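Local coordinates for putative hemoglobin-like oxygen-binding protein (Pseudoalteromonas haloplanktis, PDB 4UUR), which binds heme b and, as a group II truncated hemoglobin, probably binds or carries oxygen, at residues T23-L28 and S74-P80; A36-F41 and T116-E120. All coordinates share one frame; numbering follows the deposited sequence.

Contact 1: T23-L28 and S74-P80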
# COMPACT_ATOMS: atom_id res chain seq x y z
N THR A 23 2.01 -18.23 3.77
CA THR A 23 1.95 -16.76 3.93
C THR A 23 1.25 -16.07 2.76
O THR A 23 1.18 -16.63 1.65
CB THR A 23 3.37 -16.17 4.03
OG1 THR A 23 4.09 -16.41 2.81
CG2 THR A 23 4.13 -16.79 5.20
N PRO A 24 0.72 -14.85 3.00
CA PRO A 24 0.16 -14.03 1.94
C PRO A 24 1.13 -13.90 0.76
O PRO A 24 0.73 -14.03 -0.39
CB PRO A 24 -0.07 -12.69 2.63
CG PRO A 24 -0.46 -13.09 4.00
CD PRO A 24 0.49 -14.23 4.32
N TYR A 25 2.40 -13.68 1.05
CA TYR A 25 3.42 -13.63 0.02
C TYR A 25 3.38 -14.88 -0.82
O TYR A 25 3.45 -14.81 -2.05
CB TYR A 25 4.77 -13.50 0.67
CG TYR A 25 5.93 -13.31 -0.27
CD1 TYR A 25 6.18 -12.06 -0.82
CD2 TYR A 25 6.80 -14.35 -0.56
CE1 TYR A 25 7.25 -11.85 -1.66
CE2 TYR A 25 7.88 -14.16 -1.41
CZ TYR A 25 8.09 -12.90 -1.95
OH TYR A 25 9.13 -12.67 -2.81
N GLU A 26 3.28 -16.04 -0.16
CA GLU A 26 3.33 -17.31 -0.91
C GLU A 26 2.09 -17.49 -1.78
O GLU A 26 2.20 -17.78 -2.95
CB GLU A 26 3.52 -18.52 0.04
CG GLU A 26 4.91 -18.63 0.68
CD GLU A 26 4.97 -19.64 1.85
OE1 GLU A 26 4.17 -19.56 2.83
OE2 GLU A 26 5.86 -20.54 1.78
N ILE A 27 0.92 -17.28 -1.17
CA ILE A 27 -0.35 -17.40 -1.82
C ILE A 27 -0.46 -16.49 -3.06
O ILE A 27 -0.94 -16.92 -4.09
CB ILE A 27 -1.48 -17.07 -0.82
CG1 ILE A 27 -1.51 -18.11 0.30
CG2 ILE A 27 -2.85 -17.00 -1.51
CD1 ILE A 27 -2.44 -17.76 1.43
N LEU A 28 0.02 -15.25 -2.95
CA LEU A 28 0.01 -14.28 -4.07
C LEU A 28 1.11 -14.47 -5.12
O LEU A 28 1.22 -13.63 -6.00
CB LEU A 28 0.13 -12.87 -3.51
CG LEU A 28 -0.98 -12.51 -2.53
CD1 LEU A 28 -0.50 -11.37 -1.66
CD2 LEU A 28 -2.28 -12.15 -3.24
N SER A 74 6.91 -6.82 0.18
CA SER A 74 7.57 -8.11 0.27
C SER A 74 7.72 -8.62 1.73
O SER A 74 7.42 -9.76 2.00
CB SER A 74 8.92 -8.11 -0.40
OG SER A 74 9.62 -9.30 0.01
N GLY A 75 8.12 -7.78 2.67
CA GLY A 75 8.20 -8.22 4.05
C GLY A 75 6.90 -8.21 4.81
O GLY A 75 6.62 -9.11 5.58
N TRP A 76 6.08 -7.19 4.62
CA TRP A 76 4.78 -7.17 5.30
C TRP A 76 3.91 -8.39 4.97
O TRP A 76 3.00 -8.72 5.74
CB TRP A 76 4.04 -5.91 4.91
CG TRP A 76 2.86 -5.64 5.71
CD1 TRP A 76 2.84 -5.18 6.97
CD2 TRP A 76 1.49 -5.70 5.27
NE1 TRP A 76 1.53 -4.98 7.38
CE2 TRP A 76 0.69 -5.31 6.35
CE3 TRP A 76 0.87 -6.06 4.06
CZ2 TRP A 76 -0.71 -5.25 6.27
CZ3 TRP A 76 -0.50 -6.02 3.98
CH2 TRP A 76 -1.28 -5.61 5.07
N LEU A 77 4.15 -9.01 3.82
CA LEU A 77 3.43 -10.25 3.41
C LEU A 77 4.21 -11.58 3.69
O LEU A 77 3.71 -12.68 3.44
CB LEU A 77 3.10 -10.18 1.91
CG LEU A 77 2.24 -9.04 1.36
CD1 LEU A 77 2.43 -8.97 -0.14
CD2 LEU A 77 0.76 -9.14 1.70
N GLY A 78 5.44 -11.48 4.19
CA GLY A 78 6.18 -12.66 4.65
C GLY A 78 7.21 -13.10 3.67
O GLY A 78 7.54 -14.24 3.66
N GLY A 79 7.65 -12.24 2.77
CA GLY A 79 8.76 -12.54 1.87
C GLY A 79 9.99 -11.90 2.46
O GLY A 79 10.00 -11.56 3.63
N PRO A 80 11.05 -11.73 1.66
CA PRO A 80 12.18 -10.97 2.17
C PRO A 80 11.80 -9.56 2.67
O PRO A 80 11.21 -8.79 1.92
CB PRO A 80 13.13 -10.87 0.97
CG PRO A 80 12.51 -11.59 -0.17
CD PRO A 80 11.28 -12.29 0.32
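Tyr-25 and Leu-77 join the short first modelled helix, 24-27, to the C-terminal end of helix 63-76, at the periphery of this truncated globin. The contact is a helix start packed against a Schellman motif, in which Gly-78 leaves the helix with positive phi. One backbone bond ties the two: Tyr-25 N donates to Leu-77 O at 2.9 Å, with an N-H...O angle of 153°. The helix start itself is fixed by a capping box. Thr-23 OG1 accepts from Glu-26 N at 3.1 Å, and Glu-26 OE1 takes Thr-23 N through its anti lone pair. CG of Tyr-25 is anti to the backbone N (chi1 -175°), which carries the phenol along the turn after helix 63-76. There Gly-79 CA sits over the face of the Tyr-25 ring, 3.5 Å from its centroid, a CH-pi contact. A beta carbon on Gly-79 would clash with Tyr-25 CE1. A serine in place of Tyr-25 would probably leave Gly-79 without its ring partner and open a gap beside Pro-80. Pro-24 and Leu-28 add apolar contacts to Leu-77, and Pro-24 also touches Leu-126 of helix 124-141. Ser-74, in the last turn of helix 63-76, bonds through OG to Pro-80 O. Pro-80 CD lies 3.8 Å from Tyr-25 OH.

Contact 2: A36-F41 and T116-E120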
# COMPACT_ATOMS: atom_id res chain seq x y z
N ALA A 36 3.15 -6.60 -8.56
CA ALA A 36 1.89 -6.29 -9.25
C ALA A 36 0.93 -5.50 -8.39
O ALA A 36 0.23 -4.67 -8.91
CB ALA A 36 1.20 -7.56 -9.76
N ILE A 37 0.86 -5.77 -7.10
CA ILE A 37 0.02 -4.98 -6.19
C ILE A 37 0.49 -3.51 -6.04
O ILE A 37 -0.31 -2.53 -6.08
CB ILE A 37 -0.08 -5.66 -4.82
CG1 ILE A 37 -0.91 -6.93 -4.98
CG2 ILE A 37 -0.68 -4.73 -3.75
CD1 ILE A 37 -1.04 -7.77 -3.72
N ALA A 38 1.79 -3.35 -5.86
CA ALA A 38 2.38 -2.05 -5.67
C ALA A 38 2.14 -1.21 -6.92
O ALA A 38 1.74 -0.04 -6.85
CB ALA A 38 3.88 -2.22 -5.41
N ASN A 39 2.37 -1.82 -8.08
CA ASN A 39 2.24 -1.11 -9.30
C ASN A 39 0.83 -0.80 -9.68
O ASN A 39 0.60 0.26 -10.18
CB ASN A 39 2.98 -1.78 -10.45
CG ASN A 39 4.46 -1.49 -10.39
OD1 ASN A 39 4.89 -0.34 -10.35
ND2 ASN A 39 5.23 -2.51 -10.29
N ARG A 40 -0.07 -1.74 -9.49
CA ARG A 40 -1.50 -1.53 -9.76
C ARG A 40 -2.07 -0.42 -8.87
O ARG A 40 -2.85 0.41 -9.33
CB ARG A 40 -2.25 -2.80 -9.44
CG ARG A 40 -3.79 -2.70 -9.52
CD ARG A 40 -4.30 -2.80 -10.93
NE ARG A 40 -4.17 -4.17 -11.40
CZ ARG A 40 -4.53 -4.60 -12.61
NH1 ARG A 40 -5.02 -3.78 -13.54
NH2 ARG A 40 -4.41 -5.86 -12.88
N PHE A 41 -1.66 -0.41 -7.60
CA PHE A 41 -2.07 0.61 -6.63
C PHE A 41 -1.79 2.02 -7.15
O PHE A 41 -2.68 2.85 -7.19
CB PHE A 41 -1.33 0.38 -5.28
CG PHE A 41 -1.66 1.39 -4.23
CD1 PHE A 41 -2.93 1.49 -3.69
CD2 PHE A 41 -0.72 2.29 -3.80
CE1 PHE A 41 -3.24 2.44 -2.75
CE2 PHE A 41 -1.01 3.22 -2.83
CZ PHE A 41 -2.26 3.28 -2.29
N THR A 116 -7.34 -2.47 -6.03
CA THR A 116 -6.16 -3.24 -6.35
C THR A 116 -6.32 -4.70 -5.90
O THR A 116 -5.99 -5.63 -6.65
CB THR A 116 -4.92 -2.62 -5.63
OG1 THR A 116 -4.66 -1.32 -6.19
CG2 THR A 116 -3.66 -3.51 -5.74
N LEU A 117 -6.73 -4.89 -4.66
CA LEU A 117 -6.85 -6.22 -4.08
C LEU A 117 -7.97 -7.06 -4.73
O LEU A 117 -7.76 -8.27 -4.95
CB LEU A 117 -7.06 -6.15 -2.57
CG LEU A 117 -5.83 -5.61 -1.84
CD1 LEU A 117 -6.13 -5.40 -0.38
CD2 LEU A 117 -4.65 -6.51 -1.98
N ASP A 118 -9.08 -6.43 -5.10
CA ASP A 118 -10.06 -7.10 -5.97
C ASP A 118 -9.44 -7.64 -7.26
O ASP A 118 -9.73 -8.76 -7.69
CB ASP A 118 -11.25 -6.17 -6.33
CG ASP A 118 -12.20 -5.97 -5.18
OD1 ASP A 118 -11.99 -6.62 -4.14
OD2 ASP A 118 -13.12 -5.12 -5.26
N LEU A 119 -8.59 -6.86 -7.90
CA LEU A 119 -8.04 -7.36 -9.16
C LEU A 119 -6.87 -8.33 -8.95
O LEU A 119 -6.61 -9.15 -9.81
CB LEU A 119 -7.64 -6.21 -10.07
CG LEU A 119 -8.78 -5.48 -10.76
CD1 LEU A 119 -8.39 -4.07 -11.07
CD2 LEU A 119 -9.22 -6.20 -12.00
N GLU A 120 -6.17 -8.27 -7.84
CA GLU A 120 -4.86 -9.00 -7.75
C GLU A 120 -4.95 -10.24 -6.93
O GLU A 120 -4.10 -11.11 -7.05
CB GLU A 120 -3.71 -8.10 -7.20
CG GLU A 120 -3.35 -6.93 -8.10
CD GLU A 120 -2.74 -7.36 -9.45
OE1 GLU A 120 -2.00 -8.37 -9.50
OE2 GLU A 120 -2.98 -6.68 -10.48
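Arg-40 reaches across to Glu-120 where helix 31-45 packs on the end of helix 103-120, a helix-helix contact of the truncated globin fold. The short segments run at 134° to each other, with axes 9.7 Å apart. Arg-40 bends at chi2 and chi3 and presents its guanidinium side-on. Arg-40 NE and Arg-40 NH2 both donate to Glu-120 OE2, each at 2.9 Å. This salt bridge rests on a single oxygen, which lies close to the guanidinium plane. The carboxylate is turned 39° from that plane. NE meets the anti lone pair of OE2, while NH2 comes nearly along the C-O axis. Leu-119 CD1 lies over one face of the Arg-40 guanidinium, toward its rim. Deeper in, Thr-116 points between Ile-37 and Phe-41. Its CG2 is anti to the backbone N, and Thr-116 CG2 packs on Ile-37 CG2 at 3.8 Å. Its OG1 bonds back to Cys-112 O in its own helix and sits near the edge of the Phe-41 ring. The Phe-41 ring also meets those of Trp-109 and Phe-69, and its side chain lies about 7 Å from the heme. Ile-37 and Glu-120 run past each other in opposite directions, with Ile-37 CG1 3.8 Å from Glu-120 CB.

Contact 1 lies at the periphery, its centre about 13 Å from the centre of the chain. Contact 2 is deeper, its centre about 9 Å from the same point, but its salt bridge is at the partly exposed end. Both are partly buried. They use different helix pairs, 24-27 with 63-76 and 31-45 with 103-120. Residues 23-28 and 74-80 are held by a main-chain bond and a glycine CA over a tyrosine ring, whereas 36-41 and 116-120 are held by a charged pair beside apolar packing. Helices 24-27 and 31-45 follow each other in the chain. The contacts meet where Leu-28 CD1 packs on Ile-37 CD1 at 4.2 Å. Contact 2 is also nearer the heme, through Phe-41.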